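Local coordinates for toxin PAU_02230 (Photorhabdus asymbiotica subsp. asymbiotica ATCC 43949, PDB 6HV6), which is a Photorhabdus protein toxin, modelled here as a helix-rich fragment, several of whose helices pack on an antiparallel beta-sheet, at residues Trp173-Asn178 with Phe326-Lys330; Glu202-Met206 with Phe307-Asn311; Ala286-Met291 with Met331-Phe336. The protein carries 1 engineered substitution. All blocks are in the same frame, centred on the assembly; numbering follows the deposited sequence.

Interaction 1: Trp173-Asn178 with Phe326-Lys330; sequences WKKSAN and FFQKK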
loop_
_atom_site.group_PDB
_atom_site.type_symbol
_atom_site.label_atom_id
_atom_site.label_comp_id
_atom_site.label_asym_id
_atom_site.label_seq_id
_atom_site.Cartn_x
_atom_site.Cartn_y
_atom_site.Cartn_z
ATOM N N TRP A 173 -10.075 8.342 -3.259
ATOM C CA TRP A 173 -10.042 7.434 -4.398
ATOM C C TRP A 173 -11.417 6.833 -4.643
ATOM O O TRP A 173 -11.889 6.764 -5.788
ATOM C CB TRP A 173 -9.019 6.337 -4.131
ATOM C CG TRP A 173 -8.646 5.430 -5.288
ATOM C CD1 TRP A 173 -7.654 5.642 -6.199
ATOM C CD2 TRP A 173 -9.190 4.129 -5.580
ATOM N NE1 TRP A 173 -7.557 4.557 -7.060
ATOM C CE2 TRP A 173 -8.493 3.622 -6.700
ATOM C CE3 TRP A 173 -10.206 3.349 -5.009
ATOM C CZ2 TRP A 173 -8.783 2.365 -7.265
ATOM C CZ3 TRP A 173 -10.489 2.102 -5.565
ATOM C CH2 TRP A 173 -9.781 1.627 -6.685
ATOM N N LYS A 174 -12.072 6.382 -3.570
ATOM C CA LYS A 174 -13.423 5.843 -3.697
ATOM C C LYS A 174 -14.373 6.881 -4.287
ATOM O O LYS A 174 -15.151 6.580 -5.200
ATOM C CB LYS A 174 -13.921 5.360 -2.334
ATOM C CG LYS A 174 -15.379 4.951 -2.320
ATOM C CD LYS A 174 -15.742 4.246 -1.018
ATOM C CE LYS A 174 -17.203 3.808 -1.035
ATOM N NZ LYS A 174 -17.481 2.748 -0.021
ATOM N N LYS A 175 -14.322 8.116 -3.775
ATOM C CA LYS A 175 -15.191 9.166 -4.302
ATOM C C LYS A 175 -14.907 9.446 -5.768
ATOM O O LYS A 175 -15.828 9.759 -6.530
ATOM C CB LYS A 175 -15.045 10.441 -3.470
ATOM C CG LYS A 175 -15.754 10.351 -2.127
ATOM C CD LYS A 175 -15.343 11.452 -1.156
ATOM C CE LYS A 175 -15.903 11.169 0.235
ATOM N NZ LYS A 175 -15.449 12.146 1.258
ATOM N N SER A 176 -13.651 9.308 -6.192
ATOM C CA SER A 176 -13.316 9.576 -7.584
ATOM C C SER A 176 -13.845 8.508 -8.536
ATOM O O SER A 176 -13.807 8.715 -9.753
ATOM C CB SER A 176 -11.802 9.697 -7.739
ATOM O OG SER A 176 -11.193 8.422 -7.711
ATOM N N ALA A 177 -14.317 7.370 -8.022
ATOM C CA ALA A 177 -14.840 6.288 -8.857
ATOM C C ALA A 177 -16.357 6.429 -9.028
ATOM O O ALA A 177 -17.133 5.533 -8.728
ATOM C CB ALA A 177 -14.474 4.940 -8.247
ATOM N N ASN A 178 -16.778 7.591 -9.521
ATOM C CA ASN A 178 -18.197 7.946 -9.451
ATOM C C ASN A 178 -19.096 7.059 -10.309
ATOM O O ASN A 178 -20.307 7.024 -10.066
ATOM C CB ASN A 178 -18.406 9.412 -9.841
ATOM C CG ASN A 178 -17.954 9.713 -11.254
ATOM O OD1 ASN A 178 -16.835 9.370 -11.642
ATOM N ND2 ASN A 178 -18.821 10.354 -12.035
ATOM N N PHE A 326 -12.022 5.273 -15.668
ATOM C CA PHE A 326 -11.502 5.440 -14.316
ATOM C C PHE A 326 -10.032 5.043 -14.249
ATOM O O PHE A 326 -9.205 5.768 -13.692
ATOM C CB PHE A 326 -12.338 4.609 -13.345
ATOM C CG PHE A 326 -11.863 4.683 -11.936
ATOM C CD1 PHE A 326 -11.934 5.873 -11.231
ATOM C CD2 PHE A 326 -11.341 3.564 -11.315
ATOM C CE1 PHE A 326 -11.493 5.946 -9.928
ATOM C CE2 PHE A 326 -10.892 3.630 -9.998
ATOM C CZ PHE A 326 -10.976 4.821 -9.309
ATOM N N PHE A 327 -9.690 3.891 -14.827
ATOM C CA PHE A 327 -8.299 3.442 -14.845
ATOM C C PHE A 327 -7.396 4.473 -15.516
ATOM O O PHE A 327 -6.301 4.772 -15.021
ATOM C CB PHE A 327 -8.208 2.081 -15.551
ATOM C CG PHE A 327 -6.800 1.624 -15.831
ATOM C CD1 PHE A 327 -6.096 0.877 -14.892
ATOM C CD2 PHE A 327 -6.186 1.924 -17.042
ATOM C CE1 PHE A 327 -4.796 0.460 -15.145
ATOM C CE2 PHE A 327 -4.887 1.508 -17.305
ATOM C CZ PHE A 327 -4.191 0.770 -16.353
ATOM N N GLN A 328 -7.834 5.039 -16.640
ATOM C CA GLN A 328 -6.995 6.032 -17.308
ATOM C C GLN A 328 -6.815 7.277 -16.445
ATOM O O GLN A 328 -5.715 7.837 -16.375
ATOM C CB GLN A 328 -7.577 6.412 -18.670
ATOM C CG GLN A 328 -6.749 7.492 -19.368
ATOM C CD GLN A 328 -7.244 7.826 -20.761
ATOM O OE1 GLN A 328 -8.449 7.858 -21.012
ATOM N NE2 GLN A 328 -6.313 8.076 -21.676
ATOM N N LYS A 329 -7.882 7.729 -15.786
ATOM C CA LYS A 329 -7.760 8.870 -14.884
ATOM C C LYS A 329 -6.763 8.578 -13.765
ATOM O O LYS A 329 -5.973 9.448 -13.378
ATOM C CB LYS A 329 -9.137 9.220 -14.318
ATOM C CG LYS A 329 -9.153 10.391 -13.361
ATOM C CD LYS A 329 -10.583 10.795 -13.026
ATOM C CE LYS A 329 -11.280 9.777 -12.122
ATOM N NZ LYS A 329 -12.726 10.133 -11.918
ATOM N N LYS A 330 -6.765 7.345 -13.250
ATOM C CA LYS A 330 -5.837 7.006 -12.176
ATOM C C LYS A 330 -4.398 6.901 -12.678
ATOM O O LYS A 330 -3.461 7.215 -11.937
ATOM C CB LYS A 330 -6.280 5.703 -11.503
ATOM C CG LYS A 330 -7.615 5.822 -10.743
ATOM C CD LYS A 330 -7.527 6.835 -9.583
ATOM C CE LYS A 330 -8.439 8.029 -9.782
ATOM N NZ LYS A 330 -8.521 8.878 -8.545
#

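Interaction 2: Glu202-Met206 with Phe307-Asn311; sequences ESVLM and FYDPN. With EDO (1,2-ethanediol), chain G.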
loop_
_atom_site.group_PDB
_atom_site.type_symbol
_atom_site.label_atom_id
_atom_site.label_comp_id
_atom_site.label_asym_id
_atom_site.label_seq_id
_atom_site.Cartn_x
_atom_site.Cartn_y
_atom_site.Cartn_z
ATOM N N GLU A 202 -0.187 -9.437 -4.559
ATOM C CA GLU A 202 -1.561 -9.057 -4.252
ATOM C C GLU A 202 -2.419 -9.098 -5.510
ATOM O O GLU A 202 -3.524 -9.648 -5.502
ATOM C CB GLU A 202 -1.586 -7.664 -3.600
ATOM C CG GLU A 202 -1.092 -7.712 -2.151
ATOM C CD GLU A 202 -0.620 -6.366 -1.617
ATOM O OE1 GLU A 202 -0.503 -5.391 -2.385
ATOM O OE2 GLU A 202 -0.369 -6.291 -0.400
ATOM N N SER A 203 -1.912 -8.534 -6.606
ATOM C CA SER A 203 -2.665 -8.509 -7.860
ATOM C C SER A 203 -2.912 -9.919 -8.390
ATOM O O SER A 203 -4.031 -10.249 -8.795
ATOM C CB SER A 203 -1.908 -7.684 -8.899
ATOM O OG SER A 203 -1.838 -6.317 -8.528
ATOM N N VAL A 204 -1.876 -10.760 -8.400
ATOM C CA VAL A 204 -2.017 -12.136 -8.882
ATOM C C VAL A 204 -2.999 -12.912 -8.018
ATOM O O VAL A 204 -3.861 -13.635 -8.534
ATOM C CB VAL A 204 -0.643 -12.831 -8.926
ATOM C CG1 VAL A 204 -0.806 -14.327 -9.185
ATOM C CG2 VAL A 204 0.235 -12.199 -9.990
ATOM N N LEU A 205 -2.890 -12.778 -6.689
ATOM C CA LEU A 205 -3.781 -13.514 -5.794
ATOM C C LEU A 205 -5.223 -13.028 -5.923
ATOM O O LEU A 205 -6.164 -13.832 -5.912
ATOM C CB LEU A 205 -3.289 -13.372 -4.342
ATOM C CG LEU A 205 -3.935 -14.263 -3.278
ATOM C CD1 LEU A 205 -3.616 -15.725 -3.552
ATOM C CD2 LEU A 205 -3.485 -13.859 -1.855
ATOM N N MET A 206 -5.418 -11.715 -6.036
ATOM C CA MET A 206 -6.764 -11.170 -6.198
ATOM C C MET A 206 -7.375 -11.547 -7.550
ATOM O O MET A 206 -8.603 -11.667 -7.670
ATOM C CB MET A 206 -6.728 -9.644 -6.027
ATOM C CG MET A 206 -8.110 -8.976 -6.040
ATOM S SD MET A 206 -9.176 -9.571 -4.726
ATOM C CE MET A 206 -8.477 -8.698 -3.307
ATOM N N PHE A 307 -11.348 -2.913 -11.439
ATOM C CA PHE A 307 -9.985 -2.393 -11.372
ATOM C C PHE A 307 -9.504 -2.545 -9.937
ATOM O O PHE A 307 -10.097 -1.963 -9.025
ATOM C CB PHE A 307 -9.939 -0.925 -11.814
ATOM C CG PHE A 307 -8.598 -0.251 -11.594
ATOM C CD1 PHE A 307 -7.406 -0.937 -11.824
ATOM C CD2 PHE A 307 -8.530 1.068 -11.177
ATOM C CE1 PHE A 307 -6.175 -0.316 -11.627
ATOM C CE2 PHE A 307 -7.303 1.699 -10.985
ATOM C CZ PHE A 307 -6.127 1.005 -11.203
ATOM N N TYR A 308 -8.458 -3.343 -9.732
ATOM C CA TYR A 308 -7.841 -3.524 -8.417
ATOM C C TYR A 308 -6.496 -2.809 -8.410
ATOM O O TYR A 308 -5.569 -3.215 -9.123
ATOM C CB TYR A 308 -7.649 -5.003 -8.083
ATOM C CG TYR A 308 -6.844 -5.274 -6.806
ATOM C CD1 TYR A 308 -7.018 -4.500 -5.668
ATOM C CD2 TYR A 308 -5.925 -6.308 -6.744
ATOM C CE1 TYR A 308 -6.310 -4.753 -4.498
ATOM C CE2 TYR A 308 -5.204 -6.558 -5.573
ATOM C CZ TYR A 308 -5.405 -5.779 -4.471
ATOM O OH TYR A 308 -4.693 -6.029 -3.329
ATOM N N ASP A 309 -6.399 -1.729 -7.629
ATOM C CA ASP A 309 -5.112 -1.097 -7.350
ATOM C C ASP A 309 -4.718 -1.443 -5.927
ATOM O O ASP A 309 -5.341 -0.935 -4.980
ATOM C CB ASP A 309 -5.179 0.418 -7.526
ATOM C CG ASP A 309 -3.828 1.109 -7.316
ATOM O OD1 ASP A 309 -2.871 0.476 -6.840
ATOM O OD2 ASP A 309 -3.725 2.303 -7.659
ATOM N N PRO A 310 -3.709 -2.298 -5.729
ATOM C CA PRO A 310 -3.275 -2.649 -4.364
ATOM C C PRO A 310 -3.025 -1.470 -3.446
ATOM O O PRO A 310 -3.134 -1.631 -2.228
ATOM C CB PRO A 310 -1.981 -3.431 -4.621
ATOM C CG PRO A 310 -2.265 -4.145 -5.923
ATOM C CD PRO A 310 -3.000 -3.094 -6.751
ATOM N N ASN A 311 -2.687 -0.288 -3.988
ATOM C CA ASN A 311 -2.483 0.877 -3.132
ATOM C C ASN A 311 -3.784 1.388 -2.531
ATOM O O ASN A 311 -3.743 2.088 -1.514
ATOM C CB ASN A 311 -1.814 2.015 -3.917
ATOM C CG ASN A 311 -0.319 1.836 -4.035
ATOM O OD1 ASN A 311 0.296 1.167 -3.213
ATOM N ND2 ASN A 311 0.275 2.432 -5.067
HETATM C C1 EDO G . 3.974 2.783 -6.508
HETATM O O1 EDO G . 3.282 2.408 -5.313
HETATM C C2 EDO G . 3.311 4.015 -7.107
HETATM O O2 EDO G . 3.418 5.101 -6.180
#

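Interaction 3: Ala286-Met291 with Met331-Phe336; sequences APKHTM and MQQYDF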
loop_
_atom_site.group_PDB
_atom_site.type_symbol
_atom_site.label_atom_id
_atom_site.label_comp_id
_atom_site.label_asym_id
_atom_site.label_seq_id
_atom_site.Cartn_x
_atom_site.Cartn_y
_atom_site.Cartn_z
ATOM N N ALA A 286 3.382 -1.418 -14.189
ATOM C CA ALA A 286 3.590 0.031 -14.223
ATOM C C ALA A 286 4.887 0.334 -13.481
ATOM O O ALA A 286 5.457 -0.581 -12.873
ATOM C CB ALA A 286 2.399 0.755 -13.588
ATOM N N PRO A 287 5.408 1.585 -13.507
ATOM C CA PRO A 287 6.665 1.859 -12.799
ATOM C C PRO A 287 6.610 1.479 -11.327
ATOM O O PRO A 287 5.879 2.095 -10.545
ATOM C CB PRO A 287 6.845 3.370 -12.987
ATOM C CG PRO A 287 6.234 3.637 -14.330
ATOM C CD PRO A 287 5.023 2.716 -14.380
ATOM N N LYS A 288 7.366 0.441 -10.955
ATOM C CA LYS A 288 7.457 -0.037 -9.564
ATOM C C LYS A 288 6.089 -0.323 -8.954
ATOM O O LYS A 288 5.871 -0.136 -7.754
ATOM C CB LYS A 288 8.230 0.961 -8.698
ATOM C CG LYS A 288 9.678 1.131 -9.131
ATOM C CD LYS A 288 10.356 2.265 -8.387
ATOM C CE LYS A 288 11.827 2.355 -8.765
ATOM N NZ LYS A 288 12.567 1.103 -8.406
ATOM N N HIS A 289 5.162 -0.815 -9.774
ATOM C CA HIS A 289 3.813 -1.067 -9.287
ATOM C C HIS A 289 3.165 -2.140 -10.144
ATOM O O HIS A 289 3.517 -2.321 -11.311
ATOM C CB HIS A 289 2.963 0.215 -9.303
ATOM C CG HIS A 289 1.702 0.118 -8.495
ATOM N ND1 HIS A 289 1.628 -0.588 -7.309
ATOM C CD2 HIS A 289 0.477 0.668 -8.684
ATOM C CE1 HIS A 289 0.400 -0.493 -6.820
ATOM N NE2 HIS A 289 -0.314 0.270 -7.631
ATOM N N THR A 290 2.219 -2.855 -9.548
ATOM C CA THR A 290 1.431 -3.838 -10.270
ATOM C C THR A 290 -0.025 -3.634 -9.902
ATOM O O THR A 290 -0.345 -3.355 -8.744
ATOM C CB THR A 290 1.853 -5.274 -9.932
ATOM O OG1 THR A 290 3.252 -5.436 -10.164
ATOM C CG2 THR A 290 1.056 -6.297 -10.777
ATOM N N MET A 291 -0.903 -3.763 -10.888
ATOM C CA MET A 291 -2.324 -3.623 -10.639
ATOM C C MET A 291 -3.031 -4.723 -11.428
ATOM O O MET A 291 -2.396 -5.587 -12.038
ATOM C CB MET A 291 -2.794 -2.211 -11.011
ATOM C CG MET A 291 -2.179 -1.082 -10.139
ATOM S SD MET A 291 -2.284 0.496 -10.995
ATOM C CE MET A 291 -0.987 0.283 -12.207
ATOM N N MET A 331 -4.186 6.458 -13.917
ATOM C CA MET A 331 -2.820 6.433 -14.430
ATOM C C MET A 331 -2.270 7.847 -14.580
ATOM O O MET A 331 -1.107 8.116 -14.252
ATOM C CB MET A 331 -2.772 5.680 -15.761
ATOM C CG MET A 331 -3.122 4.176 -15.657
ATOM S SD MET A 331 -2.208 3.219 -14.395
ATOM C CE MET A 331 -3.330 3.226 -13.007
ATOM N N GLN A 332 -3.097 8.770 -15.061
ATOM C CA GLN A 332 -2.653 10.157 -15.142
ATOM C C GLN A 332 -2.399 10.742 -13.762
ATOM O O GLN A 332 -1.457 11.519 -13.585
ATOM C CB GLN A 332 -3.680 10.965 -15.925
ATOM C CG GLN A 332 -3.928 10.332 -17.288
ATOM C CD GLN A 332 -4.779 11.181 -18.195
ATOM O OE1 GLN A 332 -5.689 11.875 -17.743
ATOM N NE2 GLN A 332 -4.482 11.137 -19.491
ATOM N N GLN A 333 -3.195 10.342 -12.766
ATOM C CA GLN A 333 -2.958 10.781 -11.393
ATOM C C GLN A 333 -1.612 10.278 -10.874
ATOM O O GLN A 333 -0.908 10.994 -10.160
ATOM C CB GLN A 333 -4.100 10.293 -10.496
ATOM C CG GLN A 333 -4.080 10.849 -9.080
ATOM C CD GLN A 333 -5.188 10.271 -8.198
ATOM O OE1 GLN A 333 -5.429 9.060 -8.183
ATOM N NE2 GLN A 333 -5.871 11.142 -7.465
ATOM N N TYR A 334 -1.247 9.035 -11.199
ATOM C CA TYR A 334 0.101 8.559 -10.906
ATOM C C TYR A 334 1.161 9.246 -11.758
ATOM O O TYR A 334 2.352 9.118 -11.457
ATOM C CB TYR A 334 0.220 7.063 -11.169
ATOM C CG TYR A 334 -0.259 6.144 -10.083
ATOM C CD1 TYR A 334 0.316 6.165 -8.813
ATOM C CD2 TYR A 334 -1.253 5.211 -10.342
ATOM C CE1 TYR A 334 -0.107 5.279 -7.817
ATOM C CE2 TYR A 334 -1.682 4.320 -9.356
ATOM C CZ TYR A 334 -1.110 4.364 -8.096
ATOM O OH TYR A 334 -1.541 3.482 -7.115
ATOM N N ASP A 335 0.761 9.910 -12.845
ATOM C CA ASP A 335 1.703 10.487 -13.816
ATOM C C ASP A 335 2.598 9.417 -14.442
ATOM O O ASP A 335 3.781 9.654 -14.709
ATOM C CB ASP A 335 2.564 11.586 -13.186
ATOM C CG ASP A 335 3.073 12.588 -14.214
ATOM O OD1 ASP A 335 2.255 13.055 -15.040
ATOM O OD2 ASP A 335 4.285 12.899 -14.194
ATOM N N PHE A 336 2.052 8.223 -14.657
ATOM C CA PHE A 336 2.776 7.195 -15.405
ATOM C C PHE A 336 2.694 7.493 -16.894
ATOM O O PHE A 336 1.585 7.637 -17.422
ATOM C CB PHE A 336 2.181 5.818 -15.152
ATOM C CG PHE A 336 2.373 5.306 -13.748
ATOM C CD1 PHE A 336 3.464 5.696 -12.992
ATOM C CD2 PHE A 336 1.462 4.420 -13.195
ATOM C CE1 PHE A 336 3.641 5.211 -11.703
ATOM C CE2 PHE A 336 1.638 3.931 -11.904
ATOM C CZ PHE A 336 2.728 4.326 -11.164
#

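Interaction 1: Trp173-Asn178 with Phe326-Lys330
Two lysine ammonium groups from helix 320-334 meet Ser176 near the C-terminal end of helix 144-176, each on a different oxygen. Lys330 NZ donates to Ser176 OG at 2.8 Å, and Lys329 NZ donates to Ser176 O, also at 2.8 Å. The second bond lies in the carbonyl plane, C=O...N angle 149°. The serine hydroxyl serves twice: while accepting from Lys330 it gives its proton to Trp173 O, one turn back, at 2.6 Å. Ser176 O has a second, weak donor in Asn178 N, the bond that closes an inverse gamma turn centred on Ala177. Lys330 NZ is also held by Gln333 OE1 of its own helix.

Next to these bonds the contact is aromatic. The edge of Phe326 points into the face of Trp173 in a T-shaped pair, with 5.2 Å between the Phe326 centroid and that of the six-membered Trp173 ring and planes at 72°. Ala177 CB covers one face of Phe326 as a CH-pi contact, 3.9 Å from the ring centroid, and Lys330 CG lies over the opposite face. Bends at chi2 and chi3 take the Lys330 chain past the indole, CD 3.4 Å from Trp173 NE1, before its tip turns to the serine. Tyr312 stacks on Trp173; Trp173 and Phe326 both rest on Phe307 and Ala315, placing helices 144-176 and 320-334 side by side on one face of the six-stranded antiparallel sheet.

The two ammonium groups thus sit by oxygens at a helix C-terminus, where the helix dipole would probably suit positive charge, and their bonds border an apolar core.

Interaction 2: Glu202-Met206 with Phe307-Asn311
Tyr308 lays its ring against the flank of helix 199-211, where Met206 and Glu202 receive it. Met206 CB comes within 3.5 Å of Tyr308 CE2, and the bend of the methionine at chi2 (60°), repeated at chi3, folds the thioether back so that CE lies over one ring face. The sulfur stands farther off in a Met-aromatic contact, SD 5.2 Å from the Tyr308 centroid and 14° from the ring normal. The opposite face is covered by Pro310 N from the tyrosine's own segment. At the ring edge, Glu202 O is 3.5 Å from Tyr308 CE2; this carbonyl also accepts the helical bond from Met206 N. Farther out, Tyr308 OH touches Glu202 CB at 3.5 Å.

This is helix-on-sheet packing: the segment 202-206 of helix 199-211 runs roughly antiparallel to strand 307-309, at 147°, with axes 9.4 Å apart at closest approach. Phe307, the residue before Tyr308, reaches to the other side of the six-stranded antiparallel sheet, where it meets helix 320-334, so this strand is sandwiched between two helices.

Where the strand ends, Pro310 fits between Glu202 and Ser203. Its CB lies 3.3 Å from Glu202 OE1, while OE2 of the same carboxylate has a weak hydrogen bond to Tyr191. Pro310 CG is 3.4 Å from Ser203 OG, a hydroxyl whose principal partner is Ala199 O in its own helix. The chain turns at the proline itself: Asp309 OD1 accepts from Asn311 N, two residues on, in an Asx turn, the donor standing above the carboxylate plane. Asn311 ND2 donates almost straight to O1 of a bound 1,2-ethanediol, 3.0 Å away.

Interaction 3: Ala286-Met291 with Met331-Phe336
Phe336 leans on Ala286 and Pro287 at the end of a beta-hairpin, the type II turn from Ala286 to His289 that joins strands 280-286 and 289-296. A Schellman motif centred on Asp335, at positive phi, ends helix 320-334 and delivers the phenylalanine there. From the backbone outward, Phe336 CB lies 4.3 Å from Pro287 CD, and CG is carried on over the proline, anti to its own carbonyl carbon (chi1 -68°). CD1 makes the closest approach, 3.6 Å from Pro287 CD, and CE1 continues along the same pyrrolidine toward Pro287 CB. On the other flank, CD2 and CE2 both rest against the Ala286 methyl, CE2 to CB 3.7 Å. The tip, CZ, stands 3.9 Å from Pro287 O. Pro287 CD sits over the ring face, 17° off the normal, in a CH-pi contact, while Tyr334 CB covers the centre of the opposite face.

Farther along the strand, the His289 and Tyr334 rings meet obliquely, centroids 5.6 Å apart and planes at 60°. Their polar ends are held by one carboxylate: Asp309 OD1 is hydrogen-bonded to His289 NE2 and Asp309 OD2 to Tyr334 OH, which also accepts from Asn311 ND2. The His289 side chain comes to about 5 Å, nearest atoms, from a bound 4-(2-hydroxyethyl)-1-piperazine ethanesulfonic acid, and that molecule is hydrogen-bonded to Thr290 OG1. Beside this group two methionines reach toward each other tip to tip, and Met331 CE, in the plane of the Tyr334 ring at its edge, lies 3.5 Å from Met291 SD.

Overall arrangement
Interactions 1 and 3 use successive parts of helix 320-334, and interaction 2 lies on the other side of the sheet, where helix 199-211 packs. Interaction 2 is wholly buried and nearest the centre of the chain; the other two are partly buried. Their chemistry follows: ammonium-to-oxygen bonds border the aromatic core of interaction 1, interaction 2 has no hydrogen bond between its segments, and the polar pair of interaction 3 is held by a carboxylate from interaction 2. Phe307 of interaction 2 packs on Phe326 and Phe327 of interaction 1. Asp309, two residues on, ties interaction 2 to His289 and Tyr334 of interaction 3 from the strand neighbouring 289-296.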